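Local coordinates for protein peptidoglycan glycosyltransferase (Eggerthella lenta, PDB 4MNR) that is a penicillin-binding protein in which a dimerisation domain precedes a transpeptidase domain of the beta-lactamase superfamily, at residues L111-S115 / K116-A120; P317-V321 / L322-M326; I331-G335 / V336-P340. All blocks are in the same frame, centred on the assembly; numbering follows the deposited sequence.

Overall arrangement
Following the chain from its N terminus, the three contacts come in series, none enclosing or crossing another. Contact 1 turns the end of strand 108-111, in the six-stranded mixed sheet, into helix 115-125, which lies beside strand 142-148 and helix 438-453. Some two hundred residues later, contact 2 starts helix 321-332 against the five-stranded antiparallel sheet. Contact 3 ends that same helix and turns the chain into strand 336-338, which pairs with strand 361-364. Contacts 2 and 3 have centres about 14 Å apart and touch through Met326, packed on Ile337 and Pro340; contact 1 lies about 20 Å from contact 2, centre to centre, without touching it.

Contact 1. Residues L111-S115 / K116-A120; sequences LTLNS and KIQQA
Asn114 caps the N terminus of helix 115-125 and grips its first turn with two acceptors, one in the side chain and one in the backbone. Asn114 OD1 stands 2.9 Å from Ile117 N and takes its hydrogen in a fairly straight bond (160°), in the carbonyl plane and on a lone pair. Lys116 N lies at the same 2.9 Å from OD1 of Asn114, but its N-H points well off the line, and this second bond is weak. With CG anti to the backbone N (chi1 173°), the amide reaches forward over the helix start; Asn114 is thus an N-cap in the classical sense, its oxygen answering amide hydrogens that have no earlier turn to bond to. From here the main chain begins its regular helical bonding, Gln118 N giving to Asn114 O at 2.9 Å and Gln119 N to Ser115 O at 3.0 Å.

The side chain of Ile117 packs against the capping group: its CG1 is 3.4 Å from Asn114 OD1, while CD1 meets Asn114 CB at 4.0 Å. Ile117 also packs on Ala144 of strand 142-148 and Ala450 of helix 438-453, so the cap is set between a sheet edge and the C-terminal helix, whose Val453 touches Asn114 and Lys116. Ser115 OG is hydrogen-bonded to Asp34. Gln118 bends at chi2 (71°), which brings OE1 toward Leu113; NE2 bonds Gln122 one turn on along the helix, and OE1 accepts from the backbone N of Met145. That same oxygen is approached obliquely by the branched end of Leu113, with CD1 and CD2 each 3.9 Å from Gln118 OE1.

Contact 2. Residues P317-V321 / L322-M326; sequences PQATV and LEMAM
Thr320 OG1 accepts from Glu323 N at 3.0 Å, with an N-H...O angle of 152°, and so makes Thr320 the N-cap of helix 321-332. The hydroxyl is placed for this by a chi1 of 58°, which sets OG1 between the backbone N and the carbonyl carbon and leaves CG2 beside the backbone N. Two main-chain bonds continue the first turn: Met324 N gives to Thr320 O at 3.1 Å, and Ala325 N to Val321 O at 2.9 Å. Thr320 is therefore held to the helix through both its side chain and its carbonyl, while its own N donates to Ser279 OG in the preceding part of the chain.

Around the capping bond the side chains of Thr320 and Glu323 cross at about a right angle, with Glu323 CB 3.4 Å from Thr320 OG1. Glu323 then bends at chi2, its side chain packing on Phe266 and Ser279.

Every residue that touches here is buried. Val321 and Ala325 face the five-stranded antiparallel sheet of the transpeptidase domain: Val321 lies on Ala131, Val133, Ala428, Val430 and Trp413, and Ala325 on Val133, Met135 and Ala428. Met324, a selenomethionine, curls through bends at chi2 and chi3 and reaches Trp413 and Val415 as well as the loop before the helix. There its selenium rests against a methyl group, Met324 SE to Ala319 CB at 3.7 Å, and the same Ala319 CB lies 4.0 Å from Glu323 CG.

Contact 3. Residues I331-G335 / V336-P340; sequences IANDG and VIMQP
Asn333 reaches with its amide to the first residue of the strand that follows, ND2 donating to Val336 O at 3.2 Å with an N-H...O angle of 155°. The acceptor lies close to the plane of the Asn333 amide, whereas the nitrogen sits above the carbonyl plane of Val336. A chi1 of -166° puts CG anti to the backbone N and swings the amide across to the carbonyl of Val336. Beyond that bond, the side chains of Asn333 and Met338 cross at about a right angle, Met338 CG lying 3.7 Å from Asn333 ND2; Met338, a selenomethionine, is folded at chi2 and chi3, and its side chain also touches Pro359.

Val336, at the other end of the turn, brings its CG1 to 4.1 Å from Asn333 ND2. The backbone here is a type I' beta turn from Asn333 to Val336, closed by Val336 N giving to Asn333 O at 3.1 Å. It takes the chain from the end of helix 321-332 into strand 336-338, which pairs antiparallel with strand 361-364. Gly335 occupies a turn position with positive phi (96°), where a side chain would press on the preceding carbonyl oxygen. Outward from the turn, Asp334 makes a long, weak ion pair with Lys368. Ile337 points away from the turn and packs back on the helix, against Ala330.

Contact 1. Residues L111-S115 / K116-A120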
ATOM      1  N   LEU A 111     -11.134 -14.776   6.457  1.00 10.17           N
ATOM      2  CA  LEU A 111     -10.482 -13.630   5.834  1.00 10.13           C
ATOM      3  C   LEU A 111     -10.330 -13.851   4.338  1.00 10.25           C
ATOM      4  O   LEU A 111     -10.505 -14.973   3.841  1.00 11.21           O
ATOM      5  CB  LEU A 111      -9.098 -13.399   6.442  1.00  9.84           C
ATOM      6  CG  LEU A 111      -9.055 -13.200   7.958  1.00 11.50           C
ATOM      7  CD1 LEU A 111      -7.625 -12.912   8.407  1.00 14.30           C
ATOM      8  CD2 LEU A 111     -10.005 -12.079   8.390  1.00 12.06           C
ATOM      9  N   THR A 112      -9.985 -12.772   3.636  1.00 10.10           N
ATOM     10  CA  THR A 112      -9.704 -12.826   2.203  1.00  9.26           C
ATOM     11  C   THR A 112      -8.285 -13.321   1.891  1.00 10.08           C
ATOM     12  O   THR A 112      -7.975 -13.634   0.736  1.00 10.29           O
ATOM     13  CB  THR A 112      -9.850 -11.432   1.563  1.00  7.42           C
ATOM     14  OG1 THR A 112      -9.131 -10.480   2.353  1.00  9.35           O
ATOM     15  CG2 THR A 112     -11.327 -11.008   1.509  1.00 10.70           C
ATOM     16  N   LEU A 113      -7.430 -13.381   2.912  1.00  9.67           N
ATOM     17  CA  LEU A 113      -6.018 -13.700   2.706  1.00  9.21           C
ATOM     18  C   LEU A 113      -5.815 -15.085   2.115  1.00  9.11           C
ATOM     19  O   LEU A 113      -6.525 -16.034   2.477  1.00 11.07           O
ATOM     20  CB  LEU A 113      -5.266 -13.647   4.033  1.00 10.86           C
ATOM     21  CG  LEU A 113      -5.318 -12.349   4.832  1.00 10.55           C
ATOM     22  CD1 LEU A 113      -4.496 -12.530   6.101  1.00 13.70           C
ATOM     23  CD2 LEU A 113      -4.826 -11.157   4.006  1.00 11.49           C
ATOM     24  N   ASN A 114      -4.844 -15.206   1.207  1.00  8.99           N
ATOM     25  CA  ASN A 114      -4.385 -16.515   0.761  1.00  9.41           C
ATOM     26  C   ASN A 114      -3.082 -16.840   1.487  1.00  8.40           C
ATOM     27  O   ASN A 114      -2.172 -16.017   1.511  1.00  9.49           O
ATOM     28  CB  ASN A 114      -4.168 -16.537  -0.753  1.00 11.15           C
ATOM     29  CG  ASN A 114      -3.530 -17.848  -1.224  1.00 14.51           C
ATOM     30  OD1 ASN A 114      -2.303 -17.968  -1.270  1.00 14.94           O
ATOM     31  ND2 ASN A 114      -4.364 -18.850  -1.527  1.00 15.25           N
ATOM     32  N   SER A 115      -2.995 -18.009   2.113  1.00  9.93           N
ATOM     33  CA  SER A 115      -1.825 -18.283   2.944  1.00 11.23           C
ATOM     34  C   SER A 115      -0.500 -18.300   2.176  1.00 11.12           C
ATOM     35  O   SER A 115       0.523 -17.898   2.721  1.00 12.66           O
ATOM     36  CB  SER A 115      -2.008 -19.578   3.748  1.00 13.00           C
ATOM     37  OG  SER A 115      -2.030 -20.707   2.892  1.00 14.62           O
ATOM     38  N   LYS A 116      -0.524 -18.723   0.913  1.00 12.55           N
ATOM     39  CA  LYS A 116       0.710 -18.806   0.131  1.00 13.18           C
ATOM     40  C   LYS A 116       1.177 -17.430  -0.338  1.00 14.05           C
ATOM     41  O   LYS A 116       2.379 -17.134  -0.328  1.00 14.17           O
ATOM     42  CB  LYS A 116       0.552 -19.749  -1.068  1.00 16.68           C
ATOM     43  CG  LYS A 116       0.317 -21.202  -0.673  1.00 21.79           C
ATOM     44  CD  LYS A 116      -0.020 -22.054  -1.896  1.00 34.21           C
ATOM     45  CE  LYS A 116       1.075 -21.993  -2.951  1.00 43.19           C
ATOM     46  NZ  LYS A 116       0.741 -22.807  -4.165  1.00 46.74           N
ATOM     47  N   ILE A 117       0.228 -16.588  -0.745  1.00  8.29           N
ATOM     48  CA  ILE A 117       0.568 -15.223  -1.135  1.00  7.52           C
ATOM     49  C   ILE A 117       1.018 -14.448   0.102  1.00 11.40           C
ATOM     50  O   ILE A 117       1.979 -13.685   0.059  1.00 11.56           O
ATOM     51  CB  ILE A 117      -0.616 -14.525  -1.842  1.00  8.03           C
ATOM     52  CG1 ILE A 117      -1.029 -15.336  -3.068  1.00 10.95           C
ATOM     53  CG2 ILE A 117      -0.227 -13.124  -2.286  1.00 11.38           C
ATOM     54  CD1 ILE A 117      -2.231 -14.762  -3.810  1.00 12.99           C
ATOM     55  N   GLN A 118       0.336 -14.677   1.220  1.00 10.44           N
ATOM     56  CA  GLN A 118       0.721 -14.043   2.478  1.00 10.56           C
ATOM     57  C   GLN A 118       2.158 -14.422   2.857  1.00  9.17           C
ATOM     58  O   GLN A 118       2.948 -13.568   3.229  1.00 10.81           O
ATOM     59  CB  GLN A 118      -0.240 -14.458   3.594  1.00  8.72           C
ATOM     60  CG  GLN A 118       0.115 -13.862   4.958  1.00 10.49           C
ATOM     61  CD  GLN A 118      -0.139 -12.372   5.045  1.00  9.41           C
ATOM     62  OE1 GLN A 118      -1.031 -11.845   4.384  1.00  9.05           O
ATOM     63  NE2 GLN A 118       0.634 -11.691   5.889  1.00  7.74           N
ATOM     64  N   GLN A 119       2.508 -15.694   2.706  1.00  7.76           N
ATOM     65  CA  GLN A 119       3.856 -16.140   3.052  1.00  9.29           C
ATOM     66  C   GLN A 119       4.883 -15.495   2.116  1.00 14.71           C
ATOM     67  O   GLN A 119       5.980 -15.122   2.550  1.00 12.38           O
ATOM     68  CB  GLN A 119       3.972 -17.673   3.004  1.00 12.11           C
ATOM     69  CG  GLN A 119       5.300 -18.184   3.522  1.00 15.22           C
ATOM     70  CD  GLN A 119       5.517 -17.810   4.967  1.00 19.03           C
ATOM     71  OE1 GLN A 119       4.703 -18.151   5.828  1.00 20.99           O
ATOM     72  NE2 GLN A 119       6.609 -17.097   5.247  1.00 19.26           N
ATOM     73  N   ALA A 120       4.534 -15.367   0.835  1.00 12.11           N
ATOM     74  CA  ALA A 120       5.456 -14.742  -0.112  1.00 12.05           C
ATOM     75  C   ALA A 120       5.696 -13.282   0.259  1.00 11.27           C
ATOM     76  O   ALA A 120       6.825 -12.798   0.178  1.00 13.19           O
ATOM     77  CB  ALA A 120       4.928 -14.844  -1.547  1.00 13.34           C
TER

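Contact 2. Residues P317-V321 / L322-M326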
ATOM      1  N   PRO A 317       2.635  14.427  -0.498  1.00 11.58           N
ATOM      2  CA  PRO A 317       1.800  13.292  -0.073  1.00  8.55           C
ATOM      3  C   PRO A 317       2.403  12.416   1.025  1.00 11.56           C
ATOM      4  O   PRO A 317       3.618  12.206   1.071  1.00 11.03           O
ATOM      5  CB  PRO A 317       1.678  12.466  -1.347  1.00  8.05           C
ATOM      6  CG  PRO A 317       2.948  12.782  -2.116  1.00  8.48           C
ATOM      7  CD  PRO A 317       3.201  14.229  -1.847  1.00  8.58           C
ATOM      8  N   GLN A 318       1.540  11.932   1.913  1.00 10.55           N
ATOM      9  CA  GLN A 318       1.916  10.887   2.861  1.00  8.65           C
ATOM     10  C   GLN A 318       0.843   9.828   2.720  1.00  8.39           C
ATOM     11  O   GLN A 318      -0.349  10.137   2.747  1.00 11.28           O
ATOM     12  CB  GLN A 318       1.902  11.406   4.289  1.00 14.08           C
ATOM     13  CG  GLN A 318       2.797  12.604   4.511  1.00 15.14           C
ATOM     14  CD  GLN A 318       2.774  13.061   5.950  1.00 19.05           C
ATOM     15  OE1 GLN A 318       2.399  14.195   6.253  1.00 23.11           O
ATOM     16  NE2 GLN A 318       3.175  12.178   6.851  1.00 16.67           N
ATOM     17  N   ALA A 319       1.255   8.578   2.585  1.00  8.86           N
ATOM     18  CA  ALA A 319       0.282   7.547   2.276  1.00  9.22           C
ATOM     19  C   ALA A 319       0.553   6.285   3.061  1.00  7.99           C
ATOM     20  O   ALA A 319       1.702   5.994   3.404  1.00  9.89           O
ATOM     21  CB  ALA A 319       0.317   7.230   0.787  1.00 10.73           C
ATOM     22  N   THR A 320      -0.502   5.512   3.293  1.00  8.05           N
ATOM     23  CA  THR A 320      -0.299   4.151   3.784  1.00 10.44           C
ATOM     24  C   THR A 320       0.059   3.228   2.634  1.00 11.30           C
ATOM     25  O   THR A 320      -0.168   3.559   1.478  1.00  8.75           O
ATOM     26  CB  THR A 320      -1.564   3.620   4.466  1.00 10.88           C
ATOM     27  OG1 THR A 320      -2.664   3.660   3.551  1.00 11.05           O
ATOM     28  CG2 THR A 320      -1.895   4.450   5.674  1.00 12.32           C
ATOM     29  N   VAL A 321       0.601   2.052   2.939  1.00 10.21           N
ATOM     30  CA  VAL A 321       0.894   1.087   1.883  1.00  9.27           C
ATOM     31  C   VAL A 321      -0.422   0.627   1.245  1.00 10.60           C
ATOM     32  O   VAL A 321      -0.512   0.426   0.030  1.00 10.11           O
ATOM     33  CB  VAL A 321       1.715  -0.093   2.427  1.00 10.24           C
ATOM     34  CG1 VAL A 321       2.028  -1.096   1.309  1.00 12.93           C
ATOM     35  CG2 VAL A 321       2.998   0.444   3.056  1.00 11.41           C
ATOM     36  N   LEU A 322      -1.461   0.509   2.070  1.00  9.87           N
ATOM     37  CA  LEU A 322      -2.797   0.188   1.570  1.00 12.08           C
ATOM     38  C   LEU A 322      -3.274   1.218   0.548  1.00  6.97           C
ATOM     39  O   LEU A 322      -3.791   0.847  -0.514  1.00  9.71           O
ATOM     40  CB  LEU A 322      -3.785   0.104   2.740  1.00 12.55           C
ATOM     41  CG  LEU A 322      -5.246  -0.129   2.372  1.00 12.25           C
ATOM     42  CD1 LEU A 322      -5.430  -1.431   1.573  1.00 11.90           C
ATOM     43  CD2 LEU A 322      -6.123  -0.141   3.624  1.00 14.32           C
ATOM     44  N   GLU A 323      -3.066   2.506   0.848  1.00  7.63           N
ATOM     45  CA  GLU A 323      -3.445   3.561  -0.085  1.00  8.67           C
ATOM     46  C   GLU A 323      -2.679   3.420  -1.402  1.00  7.92           C
ATOM     47  O   GLU A 323      -3.260   3.567  -2.474  1.00 10.24           O
ATOM     48  CB  GLU A 323      -3.203   4.951   0.506  1.00 12.64           C
ATOM     49  CG  GLU A 323      -3.266   6.089  -0.514  1.00 13.48           C
ATOM     50  CD  GLU A 323      -4.652   6.282  -1.141  1.00 17.83           C
ATOM     51  OE1 GLU A 323      -5.676   6.062  -0.459  1.00 24.17           O
ATOM     52  OE2 GLU A 323      -4.715   6.659  -2.332  1.00 16.28           O
HETATM   53  N   MSE A 324      -1.386   3.128  -1.331  1.00  8.87           N
HETATM   54  CA  MSE A 324      -0.630   2.969  -2.574  1.00 10.31           C
HETATM   55  C   MSE A 324      -1.069   1.752  -3.378  1.00 10.24           C
HETATM   56  O   MSE A 324      -1.046   1.767  -4.600  1.00  9.98           O
HETATM   57  CB  MSE A 324       0.891   2.977  -2.325  1.00 11.50           C
HETATM   58  CG  MSE A 324       1.385   4.275  -1.711  1.00 10.95           C
HETATM   59 SE   MSE A 324       0.738   5.886  -2.629  0.76 18.05          SE
HETATM   60  CE  MSE A 324       1.440   5.524  -4.415  1.00 17.28           C
ATOM     61  N   ALA A 325      -1.502   0.697  -2.698  1.00  7.43           N
ATOM     62  CA  ALA A 325      -2.067  -0.440  -3.394  1.00  7.95           C
ATOM     63  C   ALA A 325      -3.372  -0.029  -4.066  1.00  9.38           C
ATOM     64  O   ALA A 325      -3.631  -0.424  -5.194  1.00 10.24           O
ATOM     65  CB  ALA A 325      -2.284  -1.609  -2.435  1.00 11.23           C
HETATM   66  N   MSE A 326      -4.172   0.783  -3.379  1.00  9.42           N
HETATM   67  CA  MSE A 326      -5.405   1.307  -3.972  1.00  9.91           C
HETATM   68  C   MSE A 326      -5.134   2.160  -5.208  1.00  9.31           C
HETATM   69  O   MSE A 326      -5.893   2.124  -6.176  1.00 11.56           O
HETATM   70  CB  MSE A 326      -6.223   2.084  -2.941  1.00 10.84           C
HETATM   71  CG  MSE A 326      -6.727   1.154  -1.820  1.00 13.42           C
HETATM   72 SE   MSE A 326      -7.446   2.164  -0.320  0.68 30.13          SE
HETATM   73  CE  MSE A 326      -8.690   3.209  -1.312  1.00 25.16           C
TER

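Contact 3. Residues I331-G335 / V336-P340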
ATOM      1  N   ILE A 331      -5.514   2.000 -11.471  1.00  8.09           N
ATOM      2  CA  ILE A 331      -4.940   1.853 -12.803  1.00 10.11           C
ATOM      3  C   ILE A 331      -5.277   0.486 -13.404  1.00 10.77           C
ATOM      4  O   ILE A 331      -5.581   0.376 -14.597  1.00 12.42           O
ATOM      5  CB  ILE A 331      -3.424   2.116 -12.773  1.00  9.21           C
ATOM      6  CG1 ILE A 331      -3.161   3.537 -12.237  1.00 12.20           C
ATOM      7  CG2 ILE A 331      -2.816   1.941 -14.157  1.00  9.48           C
ATOM      8  CD1 ILE A 331      -3.931   4.632 -12.972  1.00 13.04           C
ATOM      9  N   ALA A 332      -5.272  -0.548 -12.565  1.00  7.30           N
ATOM     10  CA  ALA A 332      -5.590  -1.902 -12.988  1.00  7.96           C
ATOM     11  C   ALA A 332      -7.066  -2.113 -13.372  1.00 13.31           C
ATOM     12  O   ALA A 332      -7.376  -2.873 -14.288  1.00 20.55           O
ATOM     13  CB  ALA A 332      -5.177  -2.887 -11.889  1.00  9.59           C
ATOM     14  N   ASN A 333      -7.967  -1.424 -12.678  1.00 11.14           N
ATOM     15  CA  ASN A 333      -9.400  -1.701 -12.763  1.00 14.63           C
ATOM     16  C   ASN A 333     -10.164  -0.593 -13.475  1.00 13.24           C
ATOM     17  O   ASN A 333     -11.211  -0.164 -13.004  1.00 13.46           O
ATOM     18  CB  ASN A 333      -9.956  -1.892 -11.343  1.00 13.54           C
ATOM     19  CG  ASN A 333     -11.346  -2.506 -11.310  1.00 14.93           C
ATOM     20  OD1 ASN A 333     -11.667  -3.424 -12.073  1.00 16.42           O
ATOM     21  ND2 ASN A 333     -12.173  -2.012 -10.404  1.00 15.24           N
ATOM     22  N   ASP A 334      -9.629  -0.125 -14.606  1.00 13.28           N
ATOM     23  CA  ASP A 334     -10.356   0.818 -15.458  1.00 13.45           C
ATOM     24  C   ASP A 334     -10.714   2.122 -14.729  1.00 13.53           C
ATOM     25  O   ASP A 334     -11.742   2.749 -15.018  1.00 15.32           O
ATOM     26  CB  ASP A 334     -11.625   0.166 -16.045  1.00 17.81           C
ATOM     27  CG  ASP A 334     -11.312  -1.038 -16.920  1.00 24.24           C
ATOM     28  OD1 ASP A 334     -10.228  -1.061 -17.547  1.00 24.77           O
ATOM     29  OD2 ASP A 334     -12.152  -1.967 -16.979  1.00 28.56           O
ATOM     30  N   GLY A 335      -9.874   2.505 -13.770  1.00 10.87           N
ATOM     31  CA  GLY A 335     -10.012   3.787 -13.103  1.00 11.29           C
ATOM     32  C   GLY A 335     -10.773   3.725 -11.792  1.00 10.39           C
ATOM     33  O   GLY A 335     -10.836   4.714 -11.059  1.00 11.11           O
ATOM     34  N   VAL A 336     -11.343   2.562 -11.486  1.00  9.71           N
ATOM     35  CA  VAL A 336     -12.223   2.432 -10.322  1.00 11.06           C
ATOM     36  C   VAL A 336     -11.483   1.808  -9.164  1.00 11.98           C
ATOM     37  O   VAL A 336     -10.867   0.756  -9.311  1.00 15.92           O
ATOM     38  CB  VAL A 336     -13.426   1.538 -10.640  1.00 12.88           C
ATOM     39  CG1 VAL A 336     -14.318   1.385  -9.423  1.00 15.69           C
ATOM     40  CG2 VAL A 336     -14.214   2.116 -11.802  1.00 14.30           C
ATOM     41  N   ILE A 337     -11.538   2.465  -8.013  1.00 10.66           N
ATOM     42  CA  ILE A 337     -11.016   1.873  -6.790  1.00  7.72           C
ATOM     43  C   ILE A 337     -12.144   1.168  -6.047  1.00 11.68           C
ATOM     44  O   ILE A 337     -13.119   1.804  -5.644  1.00 10.57           O
ATOM     45  CB  ILE A 337     -10.426   2.960  -5.881  1.00 10.81           C
ATOM     46  CG1 ILE A 337      -9.262   3.661  -6.599  1.00  9.97           C
ATOM     47  CG2 ILE A 337      -9.975   2.360  -4.555  1.00 11.88           C
ATOM     48  CD1 ILE A 337      -8.624   4.809  -5.795  1.00 14.99           C
HETATM   49  N   MSE A 338     -12.024  -0.148  -5.890  1.00 12.29           N
HETATM   50  CA  MSE A 338     -12.973  -0.903  -5.071  1.00 10.41           C
HETATM   51  C   MSE A 338     -12.632  -0.726  -3.592  1.00 12.73           C
HETATM   52  O   MSE A 338     -11.463  -0.543  -3.238  1.00 13.52           O
HETATM   53  CB  MSE A 338     -12.917  -2.391  -5.435  1.00 11.40           C
HETATM   54  CG  MSE A 338     -13.215  -2.700  -6.905  1.00 12.60           C
HETATM   55 SE   MSE A 338     -14.999  -2.160  -7.464  0.62 15.45          SE
HETATM   56  CE  MSE A 338     -15.987  -3.584  -6.575  1.00 16.69           C
ATOM     57  N   GLN A 339     -13.648  -0.777  -2.732  1.00  8.48           N
ATOM     58  CA  GLN A 339     -13.428  -0.678  -1.287  1.00 10.84           C
ATOM     59  C   GLN A 339     -12.559  -1.855  -0.816  1.00 10.34           C
ATOM     60  O   GLN A 339     -12.919  -3.008  -1.027  1.00  9.10           O
ATOM     61  CB  GLN A 339     -14.784  -0.704  -0.575  1.00 11.27           C
ATOM     62  CG  GLN A 339     -14.701  -0.925   0.907  1.00 13.59           C
ATOM     63  CD  GLN A 339     -14.039   0.242   1.620  1.00 13.58           C
ATOM     64  OE1 GLN A 339     -14.351   1.400   1.351  1.00 15.57           O
ATOM     65  NE2 GLN A 339     -13.116  -0.058   2.522  1.00 13.00           N
ATOM     66  N   PRO A 340     -11.404  -1.570  -0.190  1.00  8.71           N
ATOM     67  CA  PRO A 340     -10.575  -2.686   0.298  1.00  8.57           C
ATOM     68  C   PRO A 340     -11.303  -3.450   1.397  1.00 10.48           C
ATOM     69  O   PRO A 340     -11.943  -2.826   2.240  1.00 11.11           O
ATOM     70  CB  PRO A 340      -9.342  -1.987   0.875  1.00 12.59           C
ATOM     71  CG  PRO A 340      -9.770  -0.556   1.100  1.00 19.52           C
ATOM     72  CD  PRO A 340     -10.752  -0.263   0.012  1.00  9.73           C
TER